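Local coordinates for pyridoxamine 5'-phosphate oxidase-related, FMN-binding protein (Mycobacterium smegmatis, PDB 6ECI), which binds flavin-adenine dinucleotide and probably sequesters it, in keeping with a role in protecting mycobacteria against hypoxic and oxidative stress, at residues Gly22-Thr27 with Val65-Asp70; Trp78-Arg83 with Thr120-Arg125; Ser18-Arg23 with Pro36-Val41. All coordinates share one frame; numbering follows the deposited sequence.

Contact 1: Gly22-Thr27 with Val65-Asp70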
# COMPACT_ATOMS: atom_id res chain seq x y z
N GLY B 22 -5.05 -2.69 -4.47
CA GLY B 22 -3.62 -2.73 -4.26
C GLY B 22 -3.02 -1.34 -4.39
O GLY B 22 -3.76 -0.36 -4.49
N ARG B 23 -1.69 -1.24 -4.41
CA ARG B 23 -1.04 0.06 -4.37
C ARG B 23 0.18 0.07 -5.28
O ARG B 23 1.04 -0.81 -5.18
CB ARG B 23 -0.63 0.42 -2.94
CG ARG B 23 -1.82 0.64 -2.01
CD ARG B 23 -1.59 -0.00 -0.66
NE ARG B 23 -1.73 -1.45 -0.68
CZ ARG B 23 -2.86 -2.10 -0.41
NH1 ARG B 23 -3.97 -1.43 -0.11
NH2 ARG B 23 -2.89 -3.42 -0.44
N ILE B 24 0.24 1.07 -6.15
CA ILE B 24 1.43 1.35 -6.95
C ILE B 24 2.35 2.27 -6.15
O ILE B 24 1.89 3.28 -5.61
CB ILE B 24 1.06 1.98 -8.30
CG1 ILE B 24 0.34 0.98 -9.20
CG2 ILE B 24 2.29 2.53 -9.00
CD1 ILE B 24 1.27 0.03 -9.93
N VAL B 25 3.63 1.92 -6.08
CA VAL B 25 4.62 2.73 -5.38
C VAL B 25 5.66 3.16 -6.40
O VAL B 25 6.32 2.32 -7.03
CB VAL B 25 5.27 1.96 -4.22
CG1 VAL B 25 6.40 2.78 -3.60
CG2 VAL B 25 4.23 1.62 -3.16
N THR B 26 5.81 4.47 -6.58
CA THR B 26 6.76 5.05 -7.52
C THR B 26 7.82 5.84 -6.76
O THR B 26 7.56 6.38 -5.68
CB THR B 26 6.06 5.95 -8.54
OG1 THR B 26 5.30 6.95 -7.86
CG2 THR B 26 5.13 5.13 -9.42
N THR B 27 9.02 5.90 -7.33
CA THR B 27 10.18 6.45 -6.65
C THR B 27 10.94 7.39 -7.57
O THR B 27 11.26 7.02 -8.71
CB THR B 27 11.10 5.34 -6.15
OG1 THR B 27 10.35 4.43 -5.34
CG2 THR B 27 12.25 5.92 -5.35
N VAL B 65 8.10 0.45 -11.12
CA VAL B 65 7.13 0.65 -10.05
C VAL B 65 7.11 -0.58 -9.14
O VAL B 65 7.48 -1.69 -9.54
CB VAL B 65 5.71 0.92 -10.59
CG1 VAL B 65 5.70 2.14 -11.49
CG2 VAL B 65 5.16 -0.31 -11.31
N LEU B 66 6.67 -0.34 -7.91
CA LEU B 66 6.31 -1.40 -6.99
C LEU B 66 4.79 -1.57 -6.98
O LEU B 66 4.05 -0.58 -7.02
CB LEU B 66 6.79 -1.09 -5.57
CG LEU B 66 8.26 -1.36 -5.27
CD1 LEU B 66 8.61 -0.88 -3.88
CD2 LEU B 66 8.52 -2.83 -5.40
N PHE B 67 4.34 -2.81 -6.95
CA PHE B 67 2.93 -3.11 -6.72
C PHE B 67 2.81 -4.02 -5.51
O PHE B 67 3.53 -5.01 -5.40
CB PHE B 67 2.27 -3.79 -7.92
CG PHE B 67 0.86 -4.21 -7.66
CD1 PHE B 67 -0.18 -3.30 -7.74
CD2 PHE B 67 0.56 -5.52 -7.32
CE1 PHE B 67 -1.48 -3.67 -7.50
CE2 PHE B 67 -0.74 -5.91 -7.07
CZ PHE B 67 -1.76 -4.98 -7.16
N GLU B 68 1.89 -3.68 -4.61
CA GLU B 68 1.69 -4.46 -3.41
C GLU B 68 0.20 -4.61 -3.14
O GLU B 68 -0.60 -3.73 -3.45
CB GLU B 68 2.39 -3.83 -2.20
CG GLU B 68 2.47 -4.74 -0.99
CD GLU B 68 1.32 -4.54 -0.04
OE1 GLU B 68 0.54 -3.58 -0.23
OE2 GLU B 68 1.19 -5.34 0.91
N ALA B 69 -0.15 -5.76 -2.58
CA ALA B 69 -1.49 -6.04 -2.09
C ALA B 69 -1.38 -7.06 -0.98
O ALA B 69 -0.45 -7.88 -0.96
CB ALA B 69 -2.41 -6.55 -3.21
N ASP B 70 -2.31 -7.01 -0.03
CA ASP B 70 -2.23 -7.88 1.14
C ASP B 70 -3.63 -8.16 1.66
O ASP B 70 -4.62 -7.63 1.15
CB ASP B 70 -1.35 -7.25 2.23
CG ASP B 70 -1.74 -5.83 2.56
OD1 ASP B 70 -2.95 -5.57 2.75
OD2 ASP B 70 -0.84 -4.97 2.66
O HOH W 1 -4.50 -5.56 -0.45
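Arg23 and Glu68 form a hydrogen-bonded pair of the antiparallel strands 22-27 and 65-70, and their side chains run side by side on the sheet face that also carries Val25 and Leu66. CB of Arg23 stands 4.2 Å from Glu68 O. CG then leaves anti to the carbonyl carbon (chi1 -66°), and bends at chi2 and chi3 carry the chain over toward the partner strand, where CD passes 4.2 Å from Glu68 OE1. NE makes the salt bridge, 3.1 Å to Glu68 OE1; the carboxylate oxygen is met nearly along its C-O axis but sits 20° out of the guanidinium plane. NH2 adds a weak bond to the same oxygen, lies 3.4 Å from Ala69 CA, and donates to a water at 2.7 Å that also accepts from Asp70 N. NH1 turns to Asp70 of the second subunit. On the other face Ile24 CD1 meets the edge of the Phe67 ring at CD1, 4.2 Å away, and Ile24 CG2 packs on Val65. That face is apolar and turns partly to helix 55-60; the first combines Val25-Leu66 packing with a buried charge network at the subunit interface, where carboxylates of both chains probably balance the arginine.

Contact 2: Trp78-Arg83 with Thr120-Arg125. With FAD (flavin-adenine dinucleotide), chain C.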
# COMPACT_ATOMS: atom_id res chain seq x y z
N TRP B 78 -1.02 -12.23 4.78
CA TRP B 78 -0.08 -12.42 3.68
C TRP B 78 0.07 -11.10 2.95
O TRP B 78 -0.76 -10.20 3.07
CB TRP B 78 -0.55 -13.51 2.71
CG TRP B 78 -1.86 -13.17 2.07
CD1 TRP B 78 -3.10 -13.56 2.49
CD2 TRP B 78 -2.08 -12.36 0.90
NE1 TRP B 78 -4.07 -13.05 1.66
CE2 TRP B 78 -3.46 -12.31 0.68
CE3 TRP B 78 -1.23 -11.68 0.03
CZ2 TRP B 78 -4.02 -11.60 -0.38
CZ3 TRP B 78 -1.78 -10.97 -1.02
CH2 TRP B 78 -3.17 -10.94 -1.22
N SER B 79 1.15 -10.99 2.17
CA SER B 79 1.32 -9.85 1.28
C SER B 79 2.16 -10.28 0.09
O SER B 79 2.97 -11.20 0.18
CB SER B 79 1.99 -8.67 1.99
OG SER B 79 3.34 -8.95 2.29
N VAL B 80 1.93 -9.61 -1.04
CA VAL B 80 2.64 -9.88 -2.28
C VAL B 80 3.17 -8.55 -2.81
O VAL B 80 2.45 -7.55 -2.82
CB VAL B 80 1.73 -10.55 -3.33
CG1 VAL B 80 2.41 -10.62 -4.68
CG2 VAL B 80 1.33 -11.94 -2.86
N ILE B 81 4.44 -8.54 -3.23
CA ILE B 81 5.07 -7.37 -3.82
C ILE B 81 5.57 -7.73 -5.21
O ILE B 81 6.29 -8.72 -5.38
CB ILE B 81 6.23 -6.85 -2.94
CG1 ILE B 81 5.73 -6.47 -1.55
CG2 ILE B 81 6.88 -5.64 -3.60
CD1 ILE B 81 6.84 -6.07 -0.60
N VAL B 82 5.19 -6.92 -6.20
CA VAL B 82 5.59 -7.11 -7.58
C VAL B 82 6.49 -5.95 -7.98
O VAL B 82 6.07 -4.78 -7.92
CB VAL B 82 4.38 -7.21 -8.52
CG1 VAL B 82 4.82 -7.14 -9.98
CG2 VAL B 82 3.61 -8.49 -8.26
N ARG B 83 7.72 -6.26 -8.38
CA ARG B 83 8.60 -5.28 -9.01
C ARG B 83 8.52 -5.46 -10.51
O ARG B 83 8.70 -6.56 -11.03
CB ARG B 83 10.05 -5.45 -8.55
CG ARG B 83 10.25 -5.36 -7.05
CD ARG B 83 11.61 -4.76 -6.69
NE ARG B 83 11.90 -4.89 -5.27
CZ ARG B 83 11.95 -3.87 -4.41
NH1 ARG B 83 11.73 -2.63 -4.82
NH2 ARG B 83 12.22 -4.10 -3.13
N THR B 120 8.97 -8.02 -13.19
CA THR B 120 10.36 -8.45 -13.22
C THR B 120 10.71 -9.33 -12.03
O THR B 120 11.71 -10.07 -12.09
CB THR B 120 11.29 -7.22 -13.28
OG1 THR B 120 12.14 -7.32 -14.43
CG2 THR B 120 12.14 -7.07 -12.01
N GLN B 121 9.89 -9.31 -10.99
CA GLN B 121 10.08 -10.10 -9.78
C GLN B 121 8.79 -10.06 -8.98
O GLN B 121 8.15 -9.01 -8.90
CB GLN B 121 11.25 -9.57 -8.95
CG GLN B 121 11.47 -10.27 -7.62
CD GLN B 121 12.55 -9.60 -6.79
OE1 GLN B 121 12.50 -8.39 -6.53
NE2 GLN B 121 13.54 -10.38 -6.36
N ILE B 122 8.40 -11.20 -8.42
CA ILE B 122 7.26 -11.27 -7.51
C ILE B 122 7.68 -12.07 -6.28
O ILE B 122 8.32 -13.12 -6.41
CB ILE B 122 6.01 -11.89 -8.17
CG1 ILE B 122 4.82 -11.84 -7.20
CG2 ILE B 122 6.27 -13.31 -8.65
CD1 ILE B 122 3.48 -12.06 -7.87
N THR B 123 7.35 -11.55 -5.10
CA THR B 123 7.65 -12.22 -3.84
C THR B 123 6.44 -12.13 -2.94
O THR B 123 5.57 -11.27 -3.12
CB THR B 123 8.88 -11.62 -3.14
OG1 THR B 123 8.69 -10.22 -2.95
CG2 THR B 123 10.14 -11.85 -3.97
N GLY B 124 6.39 -13.01 -1.95
CA GLY B 124 5.25 -13.06 -1.04
C GLY B 124 5.64 -13.64 0.29
O GLY B 124 6.50 -14.53 0.38
N ARG B 125 4.99 -13.15 1.34
CA ARG B 125 5.28 -13.58 2.70
C ARG B 125 3.98 -13.91 3.42
O ARG B 125 2.93 -13.32 3.15
CB ARG B 125 6.03 -12.51 3.50
CG ARG B 125 7.40 -12.17 2.96
CD ARG B 125 8.42 -13.25 3.28
NE ARG B 125 9.75 -12.84 2.84
CZ ARG B 125 10.60 -12.16 3.59
NH1 ARG B 125 10.26 -11.82 4.83
NH2 ARG B 125 11.79 -11.82 3.11
PA FAD C . 14.30 -9.45 3.77
O1A FAD C . 14.32 -10.93 3.94
O2A FAD C . 15.65 -8.76 3.93
O5B FAD C . 13.67 -9.05 2.38
C5B FAD C . 14.16 -9.61 1.14
C4B FAD C . 13.15 -9.33 0.05
O4B FAD C . 11.93 -10.05 0.34
C3B FAD C . 12.71 -7.88 -0.07
O3B FAD C . 13.61 -7.13 -0.89
C2B FAD C . 11.33 -8.00 -0.72
O2B FAD C . 11.40 -8.04 -2.14
C1B FAD C . 10.82 -9.33 -0.15
N9A FAD C . 9.86 -9.17 0.94
C8A FAD C . 10.13 -8.92 2.26
N7A FAD C . 9.06 -8.81 3.01
C5A FAD C . 8.01 -9.00 2.12
C6A FAD C . 6.62 -9.01 2.30
N6A FAD C . 6.00 -8.82 3.47
N1A FAD C . 5.85 -9.23 1.20
C2A FAD C . 6.46 -9.43 0.03
N3A FAD C . 7.76 -9.44 -0.26
C4A FAD C . 8.49 -9.22 0.85
N1 FAD C . 6.72 -6.89 10.26
C2 FAD C . 6.79 -6.20 11.43
O2 FAD C . 7.88 -5.85 11.91
N3 FAD C . 5.63 -5.86 12.10
C4 FAD C . 4.35 -6.17 11.71
O4 FAD C . 3.39 -5.81 12.39
C4X FAD C . 4.28 -6.91 10.46
N5 FAD C . 3.10 -7.24 10.01
C5X FAD C . 3.04 -7.95 8.82
C6 FAD C . 1.79 -8.32 8.32
C7 FAD C . 1.68 -9.03 7.14
C7M FAD C . 0.31 -9.41 6.63
C8 FAD C . 2.83 -9.39 6.42
C8M FAD C . 2.74 -10.16 5.14
C9 FAD C . 4.08 -9.03 6.92
C9A FAD C . 4.19 -8.31 8.11
N10 FAD C . 5.44 -7.93 8.64
C10 FAD C . 5.52 -7.23 9.81
C1' FAD C . 6.69 -8.26 7.93
C2' FAD C . 7.22 -7.09 7.11
O2' FAD C . 6.19 -6.57 6.28
C3' FAD C . 8.39 -7.57 6.24
O3' FAD C . 8.06 -8.83 5.68
C4' FAD C . 9.71 -7.69 6.99
O4' FAD C . 9.96 -6.48 7.72
C5' FAD C . 10.87 -7.99 6.06
O5' FAD C . 12.06 -8.20 6.84
P FAD C . 13.21 -9.15 6.34
O1P FAD C . 12.74 -10.60 6.46
O2P FAD C . 14.49 -8.82 7.00
O3P FAD C . 13.29 -8.80 4.80
O HOH W 2 8.95 -8.33 -4.94
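Ser79, Ile81 and Arg83 form hydrogen-bonded pairs with Arg125, Thr123 and Gln121, on strands whose directions differ by 166°; Val80-Gly124 and Val82-Ile122 are the non-hydrogen-bonded pairs between them. The ladder ends in a classic beta bulge: Thr120 N and Gln121 N both donate to Arg83 O, the latter at 3.0 Å, where the chain turns its corner into strand 121-127. On one face Ile122 lies across two valines, its CD1 3.7 Å from Val80 CG1 and 3.6 Å from Val82 CG2, with helix 9-16 packed against Val80 and Ile122. The strands belong to a sheet consistent with the split barrel of this FMN-binding family, and their other face carries the adenine of FAD, with the flavin methyl C8M close to Ser79 CB. Ser79 OG donates to N1A at 2.8 Å, and Thr123 OG1 to N3A at 3.0 Å while accepting from a water that also donates to Ile81 O. Between them CG1 and CD1 of Ile81 press on C2A. CG of Arg125, anti to the carbonyl carbon (chi1 -63°), lies against C5A and C6A, and the bend at chi2 turns the rest of the chain so that C8A sits over one guanidinium face, 3.4 Å from the plane. Its tip then grips both phosphates, NH2 to O1A at 2.8 Å and NH1 to O1P at 3.2 Å. Farther along, Gln121 OE1 lies at the edge of the Arg83 guanidinium, whose NH1 bonds to Ser32 O of the second subunit.

Contact 3: Ser18-Arg23 with Pro36-Val41. With FAD (flavin-adenine dinucleotide), chain U.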
# COMPACT_ATOMS: atom_id res chain seq x y z
N SER B 18 -7.36 -12.69 -4.87
CA SER B 18 -8.34 -12.75 -3.79
C SER B 18 -8.76 -11.36 -3.29
O SER B 18 -9.70 -11.27 -2.50
CB SER B 18 -7.78 -13.55 -2.61
OG SER B 18 -6.81 -12.82 -1.90
N VAL B 19 -8.08 -10.29 -3.72
CA VAL B 19 -8.38 -8.94 -3.27
C VAL B 19 -8.39 -8.00 -4.47
O VAL B 19 -7.69 -8.24 -5.46
CB VAL B 19 -7.37 -8.44 -2.20
CG1 VAL B 19 -7.35 -9.39 -1.00
CG2 VAL B 19 -5.97 -8.29 -2.80
N ALA B 20 -9.20 -6.94 -4.39
CA ALA B 20 -9.40 -6.04 -5.52
C ALA B 20 -8.67 -4.71 -5.38
O ALA B 20 -8.70 -3.91 -6.33
CB ALA B 20 -10.90 -5.76 -5.71
N LEU B 21 -8.01 -4.45 -4.26
CA LEU B 21 -7.39 -3.15 -4.00
C LEU B 21 -5.91 -3.36 -3.70
O LEU B 21 -5.55 -4.11 -2.78
CB LEU B 21 -8.09 -2.43 -2.85
CG LEU B 21 -7.75 -0.95 -2.68
CD1 LEU B 21 -8.22 -0.17 -3.90
CD2 LEU B 21 -8.38 -0.41 -1.42
N GLY B 22 -5.05 -2.69 -4.47
CA GLY B 22 -3.62 -2.73 -4.26
C GLY B 22 -3.02 -1.34 -4.39
O GLY B 22 -3.76 -0.36 -4.49
N ARG B 23 -1.69 -1.24 -4.41
CA ARG B 23 -1.04 0.06 -4.37
C ARG B 23 0.18 0.07 -5.28
O ARG B 23 1.04 -0.81 -5.18
CB ARG B 23 -0.63 0.42 -2.94
CG ARG B 23 -1.82 0.64 -2.01
CD ARG B 23 -1.59 -0.00 -0.66
NE ARG B 23 -1.73 -1.45 -0.68
CZ ARG B 23 -2.86 -2.10 -0.41
NH1 ARG B 23 -3.97 -1.43 -0.11
NH2 ARG B 23 -2.89 -3.42 -0.44
N PRO B 36 -3.04 4.00 -4.44
CA PRO B 36 -3.99 2.88 -4.38
C PRO B 36 -4.71 2.73 -5.72
O PRO B 36 -5.16 3.71 -6.31
CB PRO B 36 -4.95 3.28 -3.26
CG PRO B 36 -4.19 4.27 -2.44
CD PRO B 36 -3.32 5.01 -3.42
N ILE B 37 -4.80 1.50 -6.20
CA ILE B 37 -5.42 1.22 -7.49
C ILE B 37 -6.31 -0.01 -7.37
O ILE B 37 -5.99 -0.96 -6.66
CB ILE B 37 -4.38 1.01 -8.61
CG1 ILE B 37 -3.38 -0.09 -8.22
CG2 ILE B 37 -3.67 2.31 -8.95
CD1 ILE B 37 -2.74 -0.77 -9.41
N ASN B 38 -7.44 0.03 -8.07
CA ASN B 38 -8.23 -1.16 -8.33
C ASN B 38 -7.56 -1.95 -9.45
O ASN B 38 -7.14 -1.37 -10.45
CB ASN B 38 -9.66 -0.76 -8.70
CG ASN B 38 -10.52 -1.93 -9.11
OD1 ASN B 38 -11.36 -1.82 -9.99
ND2 ASN B 38 -10.31 -3.07 -8.46
N PHE B 39 -7.43 -3.26 -9.25
CA PHE B 39 -6.63 -4.07 -10.15
C PHE B 39 -7.24 -5.46 -10.30
O PHE B 39 -8.02 -5.91 -9.46
CB PHE B 39 -5.19 -4.22 -9.64
CG PHE B 39 -5.03 -5.25 -8.55
CD1 PHE B 39 -5.34 -4.93 -7.24
CD2 PHE B 39 -4.59 -6.53 -8.85
CE1 PHE B 39 -5.21 -5.88 -6.23
CE2 PHE B 39 -4.46 -7.48 -7.85
CZ PHE B 39 -4.77 -7.15 -6.53
N VAL B 40 -6.87 -6.13 -11.40
CA VAL B 40 -7.05 -7.57 -11.54
C VAL B 40 -5.76 -8.15 -12.11
O VAL B 40 -4.95 -7.45 -12.73
CB VAL B 40 -8.25 -7.98 -12.43
CG1 VAL B 40 -9.49 -7.21 -12.05
CG2 VAL B 40 -7.92 -7.77 -13.90
N VAL B 41 -5.59 -9.45 -11.91
CA VAL B 41 -4.44 -10.19 -12.39
C VAL B 41 -4.82 -10.89 -13.69
O VAL B 41 -5.87 -11.55 -13.76
CB VAL B 41 -3.95 -11.21 -11.35
CG1 VAL B 41 -2.80 -12.02 -11.89
CG2 VAL B 41 -3.55 -10.50 -10.07
PA FAD U . -2.08 14.91 -6.80
O1A FAD U . -2.96 16.11 -6.86
O2A FAD U . -0.87 14.91 -7.74
O5B FAD U . -1.58 14.62 -5.33
C5B FAD U . -1.06 15.67 -4.49
C4B FAD U . -0.85 15.11 -3.11
O4B FAD U . -2.09 14.54 -2.64
C3B FAD U . 0.15 13.97 -3.02
O3B FAD U . 1.48 14.46 -2.88
C2B FAD U . -0.31 13.21 -1.77
O2B FAD U . 0.26 13.72 -0.56
C1B FAD U . -1.83 13.43 -1.80
N9A FAD U . -2.56 12.28 -2.31
C8A FAD U . -2.74 11.93 -3.62
N7A FAD U . -3.43 10.82 -3.79
C5A FAD U . -3.71 10.41 -2.49
C6A FAD U . -4.42 9.31 -1.98
N6A FAD U . -4.99 8.37 -2.74
N1A FAD U . -4.52 9.20 -0.64
C2A FAD U . -3.96 10.14 0.13
N3A FAD U . -3.27 11.22 -0.24
C4A FAD U . -3.18 11.30 -1.58
N1 FAD U . -6.60 6.12 -9.65
C2 FAD U . -6.52 5.48 -10.85
O2 FAD U . -6.04 6.03 -11.84
N3 FAD U . -6.99 4.18 -10.96
C4 FAD U . -7.55 3.43 -9.94
O4 FAD U . -7.93 2.28 -10.16
C4X FAD U . -7.63 4.13 -8.67
N5 FAD U . -8.15 3.50 -7.66
C5X FAD U . -8.23 4.16 -6.44
C6 FAD U . -8.78 3.51 -5.35
C7 FAD U . -8.87 4.13 -4.11
C7M FAD U . -9.48 3.39 -2.94
C8 FAD U . -8.41 5.45 -3.96
C8M FAD U . -8.50 6.15 -2.63
C9 FAD U . -7.86 6.11 -5.05
C9A FAD U . -7.76 5.48 -6.29
N10 FAD U . -7.21 6.12 -7.41
C10 FAD U . -7.13 5.47 -8.62
C1' FAD U . -6.70 7.49 -7.32
C2' FAD U . -5.18 7.57 -7.32
O2' FAD U . -4.67 7.39 -6.00
C3' FAD U . -4.74 8.93 -7.87
O3' FAD U . -3.93 8.75 -9.02
C4' FAD U . -3.99 9.76 -6.84
O4' FAD U . -4.96 10.27 -5.93
C5' FAD U . -3.16 10.87 -7.47
O5' FAD U . -4.02 11.72 -8.25
P FAD U . -3.73 13.26 -8.42
O1P FAD U . -5.05 14.04 -8.39
O2P FAD U . -2.88 13.53 -9.61
O3P FAD U . -2.93 13.60 -7.09
O HOH W 3 -8.12 -8.24 -8.14
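Phe39 turns the edge of its ring to the backbone of the facing segment, with Leu21 C in its plane 3.6 Å from CE1 and Gly22 N nearby. Over one ring face sits a water, offset toward the rim, that donates to both Val19 O and Phe39 O. The ring also makes an edge-to-face pair with Phe67 of strand 64-72, and its CZ touches Val19 CG2. The second flat group is the Asn38 amide. With CG anti to the backbone N (chi1 175°), ND2 reaches back to Ala20 O at 2.8 Å, and that oxygen lies almost in the amide plane. Phe39 N bonds to the same carbonyl at 3.2 Å, from 35° above its plane, so Ala20 O takes two donors just where strand 21-28 begins. OD1 of the amide accepts from Leu104 N, which fixes the other end of the group. Gly22 and Ile37 then exchange two backbone bonds, Gly22 N to Ile37 O at 2.9 Å and Ile37 N to Gly22 O at 2.7 Å. Beyond them Arg23 CG rests on Pro36 CA. Asn38 N instead points at the flavin, giving a bond to FAD O4 at 3.1 Å, and Leu21 CD1 packs between Ile37 O and the flavin methyl C7M. This is the beta hairpin of strands 21-28 and 31-41 forming part of the FAD site at the dimer interface, where the isoalloxazine meets strand 31-41 while Ser79 and Thr123 of the second subunit hold the adenine.

Contacts 1 and 3 share Gly22 and Arg23, so strand 21-28 is held by strand 64-72 along one edge and by strand 31-41 along the other; both are buried near the centre of the chain. Contact 2 lies farther out and is partly buried, joined to contact 1 through backbone bonds between the neighbouring strands 64-72 and 77-88, such as Phe67 O to Val82 N. Contact 3 reaches it through Ser18 and Val19 packing on Trp78. Their chemistry follows their place: a charge network at the subunit interface in contact 1, phosphate and adenine recognition in contact 2, flavin recognition by backbone in contact 3. Each FAD joins the last two kinds across subunits.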